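Caspase Nc subunit 1 (Drosophila melanogaster, PDB 2FP3) acts as an initiator cysteine protease of apoptosis, helping to activate the caspase cascade that carries out programmed cell death in the fly. Local coordinates at residues K84-L89 and S253-Q257; L115-T119 and D162-T166; V124-F130 and Y171-P176; K258-M263 and I275-T279. The protein carries 2 engineered substitutions. One frame throughout, in Å; residues are numbered along the deposited sequence.

Interaction 1 of 4, residues K84-L89 and S253-Q257; sequences KDSKSL and SWYIQ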
loop_
_atom_site.group_PDB
_atom_site.type_symbol
_atom_site.label_atom_id
_atom_site.label_comp_id
_atom_site.label_asym_id
_atom_site.label_seq_id
_atom_site.Cartn_x
_atom_site.Cartn_y
_atom_site.Cartn_z
ATOM N N LYS A 84 -14.656 0.072 -5.425
ATOM C CA LYS A 84 -14.562 -1.378 -5.323
ATOM C C LYS A 84 -13.220 -1.742 -4.692
ATOM O O LYS A 84 -13.105 -2.741 -3.977
ATOM C CB LYS A 84 -14.677 -2.016 -6.713
ATOM C CG LYS A 84 -15.225 -3.443 -6.722
ATOM C CD LYS A 84 -14.321 -4.436 -5.997
ATOM C CE LYS A 84 -14.873 -5.852 -6.107
ATOM N NZ LYS A 84 -14.001 -6.866 -5.459
ATOM N N ASP A 85 -12.205 -0.925 -4.959
ATOM C CA ASP A 85 -10.881 -1.167 -4.406
ATOM C C ASP A 85 -10.863 -0.833 -2.908
ATOM O O ASP A 85 -10.322 -1.582 -2.090
ATOM C CB ASP A 85 -9.830 -0.335 -5.154
ATOM C CG ASP A 85 -9.741 -0.691 -6.635
ATOM O OD1 ASP A 85 -9.835 -1.889 -6.967
ATOM O OD2 ASP A 85 -9.563 0.226 -7.466
ATOM N N SER A 86 -11.461 0.295 -2.553
ATOM C CA SER A 86 -11.519 0.710 -1.166
ATOM C C SER A 86 -12.110 -0.398 -0.304
ATOM O O SER A 86 -11.616 -0.665 0.792
ATOM C CB SER A 86 -12.375 1.965 -1.036
ATOM O OG SER A 86 -11.861 3.000 -1.844
ATOM N N LYS A 87 -13.163 -1.039 -0.809
ATOM C CA LYS A 87 -13.828 -2.115 -0.082
ATOM C C LYS A 87 -12.892 -3.301 0.102
ATOM O O LYS A 87 -12.768 -3.846 1.201
ATOM C CB LYS A 87 -15.082 -2.578 -0.832
ATOM C CG LYS A 87 -16.071 -1.468 -1.178
ATOM C CD LYS A 87 -17.219 -1.999 -2.042
ATOM C CE LYS A 87 -18.090 -0.879 -2.609
ATOM N NZ LYS A 87 -18.820 -0.119 -1.558
ATOM N N SER A 88 -12.236 -3.707 -0.979
ATOM C CA SER A 88 -11.307 -4.827 -0.924
ATOM C C SER A 88 -10.177 -4.559 0.076
ATOM O O SER A 88 -9.884 -5.390 0.937
ATOM C CB SER A 88 -10.712 -5.083 -2.310
ATOM O OG SER A 88 -11.709 -5.460 -3.248
ATOM N N LEU A 89 -9.541 -3.396 -0.035
ATOM C CA LEU A 89 -8.449 -3.074 0.869
ATOM C C LEU A 89 -8.922 -3.028 2.315
ATOM O O LEU A 89 -8.294 -3.627 3.195
ATOM C CB LEU A 89 -7.802 -1.744 0.475
ATOM C CG LEU A 89 -6.975 -1.800 -0.816
ATOM C CD1 LEU A 89 -6.665 -0.396 -1.300
ATOM C CD2 LEU A 89 -5.701 -2.593 -0.576
ATOM N N SER A 253 -6.331 -1.130 -10.546
ATOM C CA SER A 253 -7.467 -1.772 -9.894
ATOM C C SER A 253 -7.313 -3.285 -9.969
ATOM O O SER A 253 -7.666 -4.000 -9.032
ATOM C CB SER A 253 -8.779 -1.350 -10.571
ATOM O OG SER A 253 -8.995 0.049 -10.456
ATOM N N TRP A 254 -6.778 -3.766 -11.088
ATOM C CA TRP A 254 -6.562 -5.194 -11.287
ATOM C C TRP A 254 -5.402 -5.634 -10.394
ATOM O O TRP A 254 -5.412 -6.725 -9.824
ATOM C CB TRP A 254 -6.243 -5.474 -12.756
ATOM C CG TRP A 254 -6.405 -6.906 -13.125
ATOM C CD1 TRP A 254 -5.447 -7.737 -13.624
ATOM C CD2 TRP A 254 -7.600 -7.691 -13.016
ATOM N NE1 TRP A 254 -5.968 -8.992 -13.834
ATOM C CE2 TRP A 254 -7.289 -8.991 -13.471
ATOM C CE3 TRP A 254 -8.905 -7.421 -12.579
ATOM C CZ2 TRP A 254 -8.235 -10.024 -13.498
ATOM C CZ3 TRP A 254 -9.846 -8.448 -12.607
ATOM C CH2 TRP A 254 -9.504 -9.733 -13.065
ATOM N N TYR A 255 -4.399 -4.766 -10.286
ATOM C CA TYR A 255 -3.243 -5.014 -9.435
ATOM C C TYR A 255 -3.746 -5.149 -7.997
ATOM O O TYR A 255 -3.441 -6.122 -7.300
ATOM C CB TYR A 255 -2.276 -3.832 -9.519
ATOM C CG TYR A 255 -1.152 -3.907 -8.518
ATOM C CD1 TYR A 255 0.004 -4.633 -8.794
ATOM C CD2 TYR A 255 -1.241 -3.253 -7.289
ATOM C CE1 TYR A 255 1.048 -4.703 -7.879
ATOM C CE2 TYR A 255 -0.200 -3.318 -6.363
ATOM C CZ TYR A 255 0.944 -4.042 -6.669
ATOM O OH TYR A 255 2.004 -4.073 -5.788
ATOM N N ILE A 256 -4.523 -4.160 -7.561
ATOM C CA ILE A 256 -5.088 -4.149 -6.217
ATOM C C ILE A 256 -5.948 -5.370 -5.923
ATOM O O ILE A 256 -5.818 -5.988 -4.862
ATOM C CB ILE A 256 -5.942 -2.895 -5.982
ATOM C CG1 ILE A 256 -5.037 -1.683 -5.820
ATOM C CG2 ILE A 256 -6.792 -3.064 -4.736
ATOM C CD1 ILE A 256 -5.797 -0.394 -5.718
ATOM N N GLN A 257 -6.833 -5.715 -6.852
ATOM C CA GLN A 257 -7.698 -6.866 -6.639
ATOM C C GLN A 257 -6.894 -8.148 -6.502
ATOM O O GLN A 257 -7.113 -8.934 -5.575
ATOM C CB GLN A 257 -8.707 -6.996 -7.784
ATOM C CG GLN A 257 -9.680 -5.825 -7.864
ATOM C CD GLN A 257 -10.436 -5.601 -6.563
ATOM O OE1 GLN A 257 -10.506 -4.477 -6.058
ATOM N NE2 GLN A 257 -11.009 -6.670 -6.017
#
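Asp85 OD2 accepts a hydrogen bond of 3.0 Å from Ser253 OG, which comes in on the syn lone pair, the side turned toward the other carboxylate oxygen. This clear polar link joins two helices running nearly parallel, their short axes 10.0 Å apart and inclined by 19°, and it illustrates how a buried carboxylate can tie neighbouring helices together. With CG anti to the carbonyl carbon, a chi1 of -62° swings the carboxylate of Asp85 toward the partner helix. Its other oxygen, OD1, lies against the end of Gln257, whose carboxamide plane is only 27° from that of the carboxylate, although the two side chains cross at about a right angle. Gln257 is bent at its second torsion, which folds the amide into a polar patch made by Asp85, Ser88 and Lys84; Ser88 OG lies 3.6 Å from Gln257 CD. Deeper in, polarity gives way to hydrocarbon. Ile256 CG2 lies 4.1 Å from Leu89 CG, the branches crossing at about a right angle, and 4.0 Å from Asp85 OD1. Met135 of the central strand 130-139 touches Asp85, Leu89 and Ile256 and so lies beneath both helices. The side chain of Ser253 is about 9 Å from that of His137, by similarity an active-site residue. Two neighbouring helices laid side by side on the central sheet are part of the caspase fold, in which helices cover both sheet faces.

Interaction 2 of 4, residues L115-T119 and D162-T166; sequences LTMVT and DHFQT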
loop_
_atom_site.group_PDB
_atom_site.type_symbol
_atom_site.label_atom_id
_atom_site.label_comp_id
_atom_site.label_asym_id
_atom_site.label_seq_id
_atom_site.Cartn_x
_atom_site.Cartn_y
_atom_site.Cartn_z
ATOM N N LEU A 115 -1.399 12.847 6.112
ATOM C CA LEU A 115 -0.221 12.010 6.213
ATOM C C LEU A 115 0.546 12.292 7.489
ATOM O O LEU A 115 0.875 11.372 8.246
ATOM C CB LEU A 115 0.670 12.228 4.987
ATOM C CG LEU A 115 2.008 11.494 4.916
ATOM C CD1 LEU A 115 1.824 9.995 5.111
ATOM C CD2 LEU A 115 2.634 11.783 3.566
ATOM N N THR A 116 0.810 13.571 7.732
ATOM C CA THR A 116 1.545 13.986 8.918
ATOM C C THR A 116 0.796 13.646 10.197
ATOM O O THR A 116 1.393 13.202 11.178
ATOM C CB THR A 116 1.804 15.495 8.897
ATOM O OG1 THR A 116 2.457 15.848 7.669
ATOM C CG2 THR A 116 2.672 15.895 10.074
ATOM N N MET A 117 -0.511 13.868 10.179
ATOM C CA MET A 117 -1.362 13.603 11.326
ATOM C C MET A 117 -1.330 12.103 11.650
ATOM O O MET A 117 -1.319 11.679 12.812
ATOM C CB MET A 117 -2.789 14.032 10.985
ATOM C CG MET A 117 -3.575 14.646 12.123
ATOM S SD MET A 117 -5.256 15.073 11.585
ATOM C CE MET A 117 -4.934 16.466 10.486
ATOM N N VAL A 118 -1.319 11.297 10.601
ATOM C CA VAL A 118 -1.305 9.864 10.768
ATOM C C VAL A 118 0.047 9.361 11.253
ATOM O O VAL A 118 0.113 8.642 12.252
ATOM C CB VAL A 118 -1.716 9.172 9.455
ATOM C CG1 VAL A 118 -1.425 7.683 9.525
ATOM C CG2 VAL A 118 -3.210 9.412 9.213
ATOM N N THR A 119 1.124 9.758 10.580
ATOM C CA THR A 119 2.447 9.296 10.977
ATOM C C THR A 119 2.876 9.829 12.330
ATOM O O THR A 119 3.737 9.247 12.978
ATOM C CB THR A 119 3.516 9.620 9.909
ATOM O OG1 THR A 119 3.368 10.972 9.457
ATOM C CG2 THR A 119 3.363 8.686 8.721
ATOM N N ASP A 162 9.825 11.006 0.616
ATOM C CA ASP A 162 10.667 11.725 1.563
ATOM C C ASP A 162 10.009 11.951 2.908
ATOM O O ASP A 162 10.686 12.088 3.926
ATOM C CB ASP A 162 11.096 13.059 0.956
ATOM C CG ASP A 162 12.172 12.894 -0.104
ATOM O OD1 ASP A 162 12.070 11.956 -0.924
ATOM O OD2 ASP A 162 13.120 13.707 -0.121
ATOM N N HIS A 163 8.685 11.984 2.925
ATOM C CA HIS A 163 7.993 12.183 4.179
ATOM C C HIS A 163 8.351 11.084 5.176
ATOM O O HIS A 163 8.269 11.283 6.385
ATOM C CB HIS A 163 6.484 12.199 3.963
ATOM C CG HIS A 163 5.710 12.364 5.232
ATOM N ND1 HIS A 163 5.232 11.294 5.956
ATOM C CD2 HIS A 163 5.407 13.471 5.951
ATOM C CE1 HIS A 163 4.670 11.733 7.068
ATOM N NE2 HIS A 163 4.763 13.051 7.090
ATOM N N PHE A 164 8.773 9.932 4.666
ATOM C CA PHE A 164 9.103 8.806 5.524
ATOM C C PHE A 164 10.549 8.699 5.962
ATOM O O PHE A 164 10.970 7.656 6.450
ATOM C CB PHE A 164 8.641 7.509 4.860
ATOM C CG PHE A 164 7.153 7.446 4.664
ATOM C CD1 PHE A 164 6.331 6.904 5.648
ATOM C CD2 PHE A 164 6.565 7.992 3.519
ATOM C CE1 PHE A 164 4.936 6.906 5.498
ATOM C CE2 PHE A 164 5.172 8.000 3.356
ATOM C CZ PHE A 164 4.358 7.456 4.348
ATOM N N GLN A 165 11.314 9.774 5.803
ATOM C CA GLN A 165 12.706 9.771 6.261
ATOM C C GLN A 165 12.646 9.753 7.793
ATOM O O GLN A 165 11.741 10.345 8.390
ATOM C CB GLN A 165 13.434 11.026 5.778
ATOM C CG GLN A 165 12.703 12.326 6.086
ATOM C CD GLN A 165 13.499 13.555 5.692
ATOM O OE1 GLN A 165 14.567 13.820 6.247
ATOM N NE2 GLN A 165 12.983 14.310 4.730
ATOM N N THR A 166 13.601 9.075 8.421
ATOM C CA THR A 166 13.632 8.962 9.879
ATOM C C THR A 166 13.367 10.279 10.609
ATOM O O THR A 166 12.708 10.302 11.648
ATOM C CB THR A 166 14.979 8.410 10.359
ATOM O OG1 THR A 166 15.986 9.415 10.210
ATOM C CG2 THR A 166 15.373 7.196 9.539
#
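The last turn of helix 108-119 packs against the type I beta turn that starts at the end of helix 157-162, and the meeting centres on Leu115 and His163. The two side chains approach from opposite directions. Leu115 CG stands over one face of the imidazole, 3.5 Å from the ring centroid and 19° off the normal, a CH-pi contact displaced toward the rim. Anti placement of CG relative to the backbone N (chi1 177°) sends the leucine out from the helix to this ring; CD2 stays against the imidazole, while Leu115 CD1 also reaches Phe164 CZ at 3.7 Å. Thr119, one turn further on, comes to the imidazole edge with its CB in the ring plane, and its methyl CG2 reaches Phe164 CE1 at 4.0 Å. Within the turn the imidazole stands nearly upright on one Phe164 face, a ring atom above its centre. The loop is also braced from within, because Asp162 O accepts both Gln165 N at 3.0 Å and Gln165 NE2 at 3.3 Å, the donors arriving from opposite faces of the carbonyl plane. Outward from the contact, Phe164 meets Phe130 and Leu179, and Leu115 meets Leu65, all side chains of the central strands. A helix and a distant connecting loop packed together over the sheet in this way belong to the three-layered alpha-beta-alpha architecture of the caspase domain.

Interaction 3 of 4, residues V124-F130 and Y171-P176; sequences VQNTECF and YLVNKP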
loop_
_atom_site.group_PDB
_atom_site.type_symbol
_atom_site.label_atom_id
_atom_site.label_comp_id
_atom_site.label_asym_id
_atom_site.label_seq_id
_atom_site.Cartn_x
_atom_site.Cartn_y
_atom_site.Cartn_z
ATOM N N VAL A 124 0.264 5.235 15.247
ATOM C CA VAL A 124 1.455 4.798 14.544
ATOM C C VAL A 124 2.648 4.665 15.484
ATOM O O VAL A 124 3.544 3.853 15.254
ATOM C CB VAL A 124 1.800 5.777 13.402
ATOM C CG1 VAL A 124 3.196 5.495 12.887
ATOM C CG2 VAL A 124 0.778 5.633 12.271
ATOM N N GLN A 125 2.657 5.466 16.541
ATOM C CA GLN A 125 3.751 5.434 17.498
ATOM C C GLN A 125 3.962 4.031 18.042
ATOM O O GLN A 125 5.095 3.596 18.246
ATOM C CB GLN A 125 3.468 6.405 18.651
ATOM C CG GLN A 125 4.448 6.320 19.805
ATOM C CD GLN A 125 4.244 7.427 20.830
ATOM O OE1 GLN A 125 3.113 7.721 21.233
ATOM N NE2 GLN A 125 5.339 8.039 21.262
ATOM N N ASN A 126 2.870 3.309 18.252
ATOM C CA ASN A 126 2.979 1.970 18.798
ATOM C C ASN A 126 2.644 0.833 17.842
ATOM O O ASN A 126 2.638 -0.336 18.243
ATOM C CB ASN A 126 2.105 1.879 20.046
ATOM C CG ASN A 126 2.487 2.917 21.082
ATOM O OD1 ASN A 126 3.678 3.093 21.396
ATOM N ND2 ASN A 126 1.495 3.614 21.613
ATOM N N THR A 127 2.376 1.160 16.581
ATOM C CA THR A 127 2.029 0.128 15.634
ATOM C C THR A 127 3.264 -0.648 15.224
ATOM O O THR A 127 4.389 -0.137 15.295
ATOM C CB THR A 127 1.347 0.705 14.369
ATOM O OG1 THR A 127 0.770 -0.373 13.628
ATOM C CG2 THR A 127 2.354 1.450 13.480
ATOM N N GLU A 128 3.047 -1.883 14.786
ATOM C CA GLU A 128 4.145 -2.732 14.364
ATOM C C GLU A 128 4.443 -2.590 12.884
ATOM O O GLU A 128 5.537 -2.939 12.449
ATOM C CB GLU A 128 3.823 -4.209 14.655
ATOM C CG GLU A 128 3.782 -4.581 16.137
ATOM C CD GLU A 128 3.292 -5.995 16.372
ATOM O OE1 GLU A 128 2.113 -6.282 16.092
ATOM O OE2 GLU A 128 4.092 -6.824 16.839
ATOM N N CYS A 129 3.490 -2.069 12.115
ATOM C CA CYS A 129 3.662 -1.967 10.666
ATOM C C CYS A 129 2.843 -0.844 10.018
ATOM O O CYS A 129 1.705 -0.574 10.420
ATOM C CB CYS A 129 3.276 -3.322 10.043
ATOM S SG CYS A 129 3.282 -3.411 8.240
ATOM N N PHE A 130 3.416 -0.191 9.011
ATOM C CA PHE A 130 2.703 0.884 8.332
ATOM C C PHE A 130 2.538 0.631 6.836
ATOM O O PHE A 130 3.509 0.375 6.127
ATOM C CB PHE A 130 3.423 2.216 8.518
ATOM C CG PHE A 130 2.730 3.366 7.852
ATOM C CD1 PHE A 130 1.698 4.041 8.500
ATOM C CD2 PHE A 130 3.055 3.730 6.547
ATOM C CE1 PHE A 130 0.995 5.059 7.858
ATOM C CE2 PHE A 130 2.355 4.751 5.891
ATOM C CZ PHE A 130 1.325 5.413 6.545
ATOM N N TYR A 171 8.439 7.703 14.569
ATOM C CA TYR A 171 7.657 6.520 14.941
ATOM C C TYR A 171 7.784 5.311 14.018
ATOM O O TYR A 171 7.333 4.225 14.378
ATOM C CB TYR A 171 6.171 6.891 15.070
ATOM C CG TYR A 171 5.870 7.944 16.126
ATOM C CD1 TYR A 171 4.613 8.539 16.206
ATOM C CD2 TYR A 171 6.836 8.330 17.053
ATOM C CE1 TYR A 171 4.324 9.492 17.184
ATOM C CE2 TYR A 171 6.559 9.276 18.034
ATOM C CZ TYR A 171 5.306 9.851 18.100
ATOM O OH TYR A 171 5.034 10.758 19.097
ATOM N N LEU A 172 8.387 5.484 12.839
ATOM C CA LEU A 172 8.521 4.366 11.907
ATOM C C LEU A 172 9.949 3.865 11.699
ATOM O O LEU A 172 10.191 2.957 10.896
ATOM C CB LEU A 172 7.881 4.725 10.563
ATOM C CG LEU A 172 6.358 4.914 10.617
ATOM C CD1 LEU A 172 5.853 5.356 9.260
ATOM C CD2 LEU A 172 5.689 3.620 11.022
ATOM N N VAL A 173 10.893 4.448 12.434
ATOM C CA VAL A 173 12.289 4.039 12.351
ATOM C C VAL A 173 12.378 2.549 12.706
ATOM O O VAL A 173 11.865 2.116 13.741
ATOM C CB VAL A 173 13.147 4.872 13.317
ATOM C CG1 VAL A 173 14.570 4.356 13.341
ATOM C CG2 VAL A 173 13.115 6.346 12.892
ATOM N N ASN A 174 13.007 1.769 11.829
ATOM C CA ASN A 174 13.154 0.328 12.027
ATOM C C ASN A 174 11.840 -0.436 12.016
ATOM O O ASN A 174 11.749 -1.537 12.553
ATOM C CB ASN A 174 13.890 0.029 13.328
ATOM C CG ASN A 174 15.328 0.488 13.290
ATOM O OD1 ASN A 174 15.743 1.324 14.094
ATOM N ND2 ASN A 174 16.097 -0.046 12.348
ATOM N N LYS A 175 10.812 0.160 11.426
ATOM C CA LYS A 175 9.522 -0.509 11.325
ATOM C C LYS A 175 9.225 -0.746 9.852
ATOM O O LYS A 175 9.636 0.021 8.990
ATOM C CB LYS A 175 8.401 0.345 11.929
ATOM C CG LYS A 175 8.366 0.377 13.441
ATOM C CD LYS A 175 7.145 1.146 13.929
ATOM C CE LYS A 175 7.147 1.329 15.439
ATOM N NZ LYS A 175 5.927 2.050 15.874
ATOM N N PRO A 176 8.501 -1.816 9.545
ATOM C CA PRO A 176 8.152 -2.135 8.154
ATOM C C PRO A 176 7.240 -1.063 7.555
ATOM O O PRO A 176 6.167 -0.788 8.102
ATOM C CB PRO A 176 7.417 -3.470 8.265
ATOM C CG PRO A 176 7.750 -3.990 9.644
ATOM C CD PRO A 176 7.933 -2.785 10.493
#
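One face of the Tyr171 ring is covered by Gln125, whose CB stands over the rim 3.6 Å from the ring centroid in a CH-pi contact. The rest of that side chain runs on extended across the same face, and its amide stacks over the ring with the planes 24° apart. Beside this layer lies the ammonium of Lys175, which shows how one lysine can collect several backbone carbonyls of a turn. Its straight chain delivers NZ to Thr127 O at 2.7 Å, in the carbonyl plane, and to Gln125 O at 3.0 Å, there from well above the plane; weak bonds to Val124 O and, within its own loop, Tyr171 O complete the grip. Apolar contacts lie on the inner side. Leu172 CD2 touches both Val124 CG1 at 3.6 Å and Phe130 CB at 3.7 Å. Beyond it, Phe130 N donates to Pro176 O at 3.0 Å, almost straight at 176°. Glu128 points elsewhere, into salt bridges with Lys54 and Arg61. The backbone bond marks the point where the two segments lead into the parallel neighbours 130-139 and 177-181 of the central caspase sheet.

Interaction 4 of 4, residues K258-M263 and I275-T279; sequences KFCQVM and ILKKT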
loop_
_atom_site.group_PDB
_atom_site.type_symbol
_atom_site.label_atom_id
_atom_site.label_comp_id
_atom_site.label_asym_id
_atom_site.label_seq_id
_atom_site.Cartn_x
_atom_site.Cartn_y
_atom_site.Cartn_z
ATOM N N LYS A 258 -5.952 -8.350 -7.418
ATOM C CA LYS A 258 -5.119 -9.540 -7.405
ATOM C C LYS A 258 -4.306 -9.571 -6.115
ATOM O O LYS A 258 -4.068 -10.635 -5.530
ATOM C CB LYS A 258 -4.187 -9.538 -8.617
ATOM C CG LYS A 258 -3.703 -10.923 -8.994
ATOM C CD LYS A 258 -4.874 -11.834 -9.349
ATOM C CE LYS A 258 -4.419 -13.276 -9.537
ATOM N NZ LYS A 258 -5.529 -14.200 -9.902
ATOM N N PHE A 259 -3.879 -8.389 -5.677
ATOM C CA PHE A 259 -3.109 -8.276 -4.448
ATOM C C PHE A 259 -3.924 -8.769 -3.255
ATOM O O PHE A 259 -3.454 -9.591 -2.464
ATOM C CB PHE A 259 -2.698 -6.825 -4.210
ATOM C CG PHE A 259 -2.011 -6.607 -2.898
ATOM C CD1 PHE A 259 -0.820 -7.269 -2.604
ATOM C CD2 PHE A 259 -2.560 -5.758 -1.944
ATOM C CE1 PHE A 259 -0.187 -7.087 -1.378
ATOM C CE2 PHE A 259 -1.929 -5.571 -0.714
ATOM C CZ PHE A 259 -0.745 -6.237 -0.434
ATOM N N CYS A 260 -5.147 -8.262 -3.128
ATOM C CA CYS A 260 -6.009 -8.660 -2.030
ATOM C C CYS A 260 -6.330 -10.139 -2.114
ATOM O O CYS A 260 -6.425 -10.815 -1.085
ATOM C CB CYS A 260 -7.297 -7.845 -2.042
ATOM S SG CYS A 260 -7.050 -6.090 -1.688
ATOM N N GLN A 261 -6.496 -10.654 -3.332
ATOM C CA GLN A 261 -6.794 -12.074 -3.485
ATOM C C GLN A 261 -5.620 -12.890 -2.968
ATOM O O GLN A 261 -5.802 -13.791 -2.144
ATOM C CB GLN A 261 -7.068 -12.433 -4.953
ATOM C CG GLN A 261 -8.182 -11.615 -5.596
ATOM C CD GLN A 261 -8.562 -12.105 -6.991
ATOM O OE1 GLN A 261 -7.697 -12.379 -7.827
ATOM N NE2 GLN A 261 -9.865 -12.200 -7.248
ATOM N N VAL A 262 -4.419 -12.566 -3.452
ATOM C CA VAL A 262 -3.192 -13.264 -3.054
ATOM C C VAL A 262 -2.931 -13.107 -1.557
ATOM O O VAL A 262 -2.467 -14.035 -0.894
ATOM C CB VAL A 262 -1.963 -12.723 -3.829
ATOM C CG1 VAL A 262 -0.681 -13.407 -3.333
ATOM C CG2 VAL A 262 -2.157 -12.949 -5.329
ATOM N N MET A 263 -3.210 -11.919 -1.028
ATOM C CA MET A 263 -3.029 -11.677 0.391
ATOM C C MET A 263 -3.996 -12.591 1.153
ATOM O O MET A 263 -3.599 -13.278 2.089
ATOM C CB MET A 263 -3.325 -10.207 0.718
ATOM C CG MET A 263 -2.196 -9.242 0.396
ATOM S SD MET A 263 -0.803 -9.437 1.542
ATOM C CE MET A 263 -1.386 -8.432 2.914
ATOM N N ILE A 275 4.550 -12.456 -1.761
ATOM C CA ILE A 275 3.204 -12.107 -2.164
ATOM C C ILE A 275 3.214 -11.090 -3.305
ATOM O O ILE A 275 2.423 -11.204 -4.235
ATOM C CB ILE A 275 2.414 -11.573 -0.949
ATOM C CG1 ILE A 275 2.023 -12.761 -0.055
ATOM C CG2 ILE A 275 1.189 -10.791 -1.408
ATOM C CD1 ILE A 275 1.399 -12.376 1.282
ATOM N N LEU A 276 4.114 -10.107 -3.235
ATOM C CA LEU A 276 4.220 -9.085 -4.281
ATOM C C LEU A 276 4.677 -9.717 -5.589
ATOM O O LEU A 276 4.207 -9.335 -6.649
ATOM C CB LEU A 276 5.194 -7.965 -3.874
ATOM C CG LEU A 276 4.744 -7.031 -2.746
ATOM C CD1 LEU A 276 5.837 -6.043 -2.413
ATOM C CD2 LEU A 276 3.485 -6.293 -3.153
ATOM N N LYS A 277 5.601 -10.671 -5.528
ATOM C CA LYS A 277 6.043 -11.337 -6.748
ATOM C C LYS A 277 4.862 -12.134 -7.301
ATOM O O LYS A 277 4.631 -12.135 -8.507
ATOM C CB LYS A 277 7.213 -12.281 -6.489
ATOM C CG LYS A 277 8.544 -11.599 -6.199
ATOM C CD LYS A 277 9.567 -12.661 -5.819
ATOM C CE LYS A 277 10.728 -12.102 -5.032
ATOM N NZ LYS A 277 10.340 -11.529 -3.740
ATOM N N LYS A 278 4.113 -12.793 -6.416
ATOM C CA LYS A 278 2.939 -13.568 -6.825
ATOM C C LYS A 278 1.921 -12.625 -7.445
ATOM O O LYS A 278 1.308 -12.936 -8.458
ATOM C CB LYS A 278 2.287 -14.267 -5.628
ATOM C CG LYS A 278 2.087 -15.772 -5.792
ATOM C CD LYS A 278 1.181 -16.123 -6.962
ATOM C CE LYS A 278 1.140 -17.633 -7.179
ATOM N NZ LYS A 278 0.486 -18.011 -8.461
ATOM N N THR A 279 1.736 -11.467 -6.828
ATOM C CA THR A 279 0.798 -10.494 -7.354
ATOM C C THR A 279 1.235 -10.070 -8.756
ATOM O O THR A 279 0.437 -10.088 -9.696
ATOM C CB THR A 279 0.724 -9.260 -6.436
ATOM O OG1 THR A 279 0.344 -9.678 -5.125
ATOM C CG2 THR A 279 -0.292 -8.256 -6.948
#
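Segments 258-263 and 275-279 of two helices approach to 9.2 Å between their short axes, with N-to-C directions 131° apart and the CA atoms of Phe259 and Thr279 the nearest pair. Ile275 is the hub of the apolar contact. Its CG2, anti to the backbone N, points across to Val262 CG1 at 3.7 Å and to Phe259 CE1 at 4.0 Å, while its longer branch ends in CD1, 3.7 Å from Met263 SD. A chi1 of -80° sets Met263 CG over one face of the Phe259 ring, and the bend at chi2 then turns SD to Ile275. At the edge of that ring, in its plane, sits Thr279 OG1, 3.7 Å from Phe259 CD1. This hydroxyl has its polar need met at home: it donates to Ile275 O at 2.7 Å, and the same carbonyl also receives Thr279 N. Nearer the surface the inner carbons of lysines take part: Lys278 CB touches Val262 CG1, its NZ forming a salt bridge with Glu281, and Lys258 lies against Thr279. The principle is familiar: a buried threonine that spends its proton on its own helix presents little demand to a neighbour, so the interface can be held by dispersion and shape fit instead of directional bonds.

In the fold
Along the chain, interactions 2 and 3 both fall between the two halves of interaction 1, and their own segments alternate; interaction 4 follows last. Interactions 1 and 4 share helix 251-266, with centres 11 Å apart, Cys260 touching Ser88 and Leu89 while Tyr255 meets Leu276. Interactions 2 and 3, also 11 Å apart between centres, join through Phe164 and Phe130. The two pairs stand roughly 23 to 26 Å apart, centre to centre, and interactions 1 and 2 lie on opposite sides of the chain's centre. Helices thus brace the central sheet from both faces, and interaction 1 ties together parts that in processed caspases belong to the large and small subunits.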